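Local coordinates for protein putative O-Methyltransferase (Corynebacterium glutamicum, PDB 3DR5) that probably transfers methyl groups from S-adenosyl-L-methionine to oxygen atoms of a substrate that has not been identified, at residues 75-80 / 106-111. Residues are numbered along the deposited sequence; the frame is centred on the assembly and turned at random.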
loop_
_atom_site.group_PDB
_atom_site.type_symbol
_atom_site.label_atom_id
_atom_site.label_comp_id
_atom_site.label_asym_id
_atom_site.label_seq_id
_atom_site.Cartn_x
_atom_site.Cartn_y
_atom_site.Cartn_z
ATOM N N LEU A 75 -1.533 4.691 14.102
ATOM C CA LEU A 75 -2.625 4.656 15.075
ATOM C C LEU A 75 -3.979 4.984 14.450
ATOM O O LEU A 75 -5.012 4.501 14.907
ATOM C CB LEU A 75 -2.318 5.600 16.252
ATOM C CG LEU A 75 -1.231 5.055 17.192
ATOM C CD1 LEU A 75 -0.752 6.151 18.151
ATOM C CD2 LEU A 75 -1.789 3.856 17.963
ATOM N N ASN A 76 -3.970 5.795 13.398
ATOM C CA ASN A 76 -5.207 6.146 12.701
ATOM C C ASN A 76 -5.917 4.901 12.166
ATOM O O ASN A 76 -7.144 4.810 12.230
ATOM C CB ASN A 76 -4.909 7.082 11.530
ATOM C CG ASN A 76 -4.891 8.543 11.933
ATOM O OD1 ASN A 76 -4.288 9.387 11.255
ATOM N ND2 ASN A 76 -5.564 8.855 13.030
ATOM N N GLY A 77 -5.153 3.941 11.641
ATOM C CA GLY A 77 -5.761 2.741 11.074
ATOM C C GLY A 77 -5.855 1.496 11.934
ATOM O O GLY A 77 -6.782 0.700 11.800
ATOM N N LEU A 78 -4.887 1.333 12.819
ATOM C CA LEU A 78 -4.818 0.188 13.717
ATOM C C LEU A 78 -6.099 -0.069 14.532
ATOM O O LEU A 78 -6.733 0.869 15.013
ATOM C CB LEU A 78 -3.638 0.389 14.669
ATOM C CG LEU A 78 -2.576 -0.686 14.914
ATOM C CD1 LEU A 78 -2.120 -1.303 13.598
ATOM C CD2 LEU A 78 -1.396 -0.050 15.657
ATOM N N ALA A 79 -6.481 -1.337 14.678
ATOM C CA ALA A 79 -7.658 -1.687 15.474
ATOM C C ALA A 79 -7.357 -1.291 16.942
ATOM O O ALA A 79 -6.214 -1.407 17.428
ATOM C CB ALA A 79 -7.937 -3.178 15.370
ATOM N N ASP A 80 -8.390 -0.837 17.650
ATOM C CA ASP A 80 -8.253 -0.382 19.038
ATOM C C ASP A 80 -7.647 -1.346 20.040
ATOM O O ASP A 80 -7.003 -0.914 21.005
ATOM C CB ASP A 80 -9.601 0.113 19.573
ATOM C CG ASP A 80 -10.127 1.308 18.800
ATOM O OD1 ASP A 80 -9.325 1.931 18.074
ATOM O OD2 ASP A 80 -11.334 1.632 18.934
ATOM N N TYR A 106 -4.752 10.407 22.230
ATOM C CA TYR A 106 -4.420 9.031 22.552
ATOM C C TYR A 106 -4.090 8.592 23.960
ATOM O O TYR A 106 -3.287 9.211 24.635
ATOM C CB TYR A 106 -3.318 8.548 21.613
ATOM C CG TYR A 106 -3.735 8.354 20.158
ATOM C CD1 TYR A 106 -4.543 7.279 19.776
ATOM C CD2 TYR A 106 -3.325 9.250 19.165
ATOM C CE1 TYR A 106 -4.936 7.105 18.447
ATOM C CE2 TYR A 106 -3.718 9.088 17.837
ATOM C CZ TYR A 106 -4.520 8.014 17.487
ATOM O OH TYR A 106 -4.902 7.853 16.176
ATOM N N SER A 107 -4.714 7.492 24.373
ATOM C CA SER A 107 -4.490 6.923 25.690
ATOM C C SER A 107 -3.093 6.304 25.762
ATOM O O SER A 107 -2.579 5.788 24.769
ATOM C CB SER A 107 -5.553 5.858 25.987
ATOM O OG SER A 107 -5.219 5.107 27.139
ATOM N N PRO A 108 -2.462 6.351 26.944
ATOM C CA PRO A 108 -1.115 5.795 27.143
ATOM C C PRO A 108 -1.080 4.279 26.961
ATOM O O PRO A 108 -0.031 3.694 26.708
ATOM C CB PRO A 108 -0.773 6.193 28.585
ATOM C CG PRO A 108 -1.649 7.377 28.851
ATOM C CD PRO A 108 -2.935 7.043 28.156
ATOM N N SER A 109 -2.240 3.653 27.116
ATOM C CA SER A 109 -2.381 2.205 26.987
ATOM C C SER A 109 -2.250 1.690 25.554
ATOM O O SER A 109 -2.050 0.495 25.330
ATOM C CB SER A 109 -3.733 1.780 27.553
ATOM O OG SER A 109 -4.729 2.728 27.204
ATOM N N ARG A 110 -2.361 2.602 24.592
ATOM C CA ARG A 110 -2.267 2.253 23.177
ATOM C C ARG A 110 -0.831 2.256 22.657
ATOM O O ARG A 110 -0.532 1.652 21.630
ATOM C CB ARG A 110 -3.088 3.230 22.337
ATOM C CG ARG A 110 -4.596 3.168 22.517
ATOM C CD ARG A 110 -5.154 1.809 22.125
ATOM N NE ARG A 110 -4.663 1.295 20.841
ATOM C CZ ARG A 110 -5.034 1.745 19.646
ATOM N NH1 ARG A 110 -5.910 2.728 19.545
ATOM N NH2 ARG A 110 -4.559 1.172 18.547
ATOM N N VAL A 111 0.054 2.934 23.377
ATOM C CA VAL A 111 1.450 3.038 22.974
ATOM C C VAL A 111 2.430 2.470 23.998
ATOM O O VAL A 111 2.154 2.438 25.196
ATOM C CB VAL A 111 1.834 4.508 22.694
ATOM C CG1 VAL A 111 3.333 4.624 22.468
ATOM C CG2 VAL A 111 1.083 5.027 21.466
HETATM O O HOH W 1 -5.763 2.771 16.587
#
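In this Rossmann-like methyltransferase fold, Leu75 and the turn that follows on from helix 67-77 meet Tyr106 and Arg110 on the loop after helix 91-103, and Val111 at the start of strand 111-114, the outermost strand of the chain's sheet. The two methyls of Leu75 each meet a flat group. CD1 sits over the centre of the Tyr106 ring, 4.0 Å from the centroid and 3° off the normal, a CH-pi contact, while Leu75 CB packs 3.5 Å from Tyr106 CZ. Leu75 CD2 lies toward the rim of one face of the Arg110 guanidinium, and Leu75 CD1 reaches Val111 CG2 at 4.0 Å. The Arg110 chain, bent at chi2 (-62°) and chi3 (-47°), brings its guanidinium into the curve of residues 78-80. There Asp80 O lies toward the rim of the opposite face, 3.2 Å above the plane. Water 1, at the guanidinium edge and in its plane, accepts from Arg110 NH2 (2.8 Å) and donates to Leu75 O and Leu78 O, tying the arginine to both carbonyls. Asp80 OD1 is 3.8 Å from Arg110 NH1, a long, purely electrostatic pairing; the carboxylate is hydrogen-bonded to tag residues His216 and His217 of the second subunit. Arg110 NE donates to Thr82 O, just before strand 83-87, and Phe101 of helix 91-103 packs on both Leu75 and Val111, while Leu78 rests on Ala49 of helix 39-51.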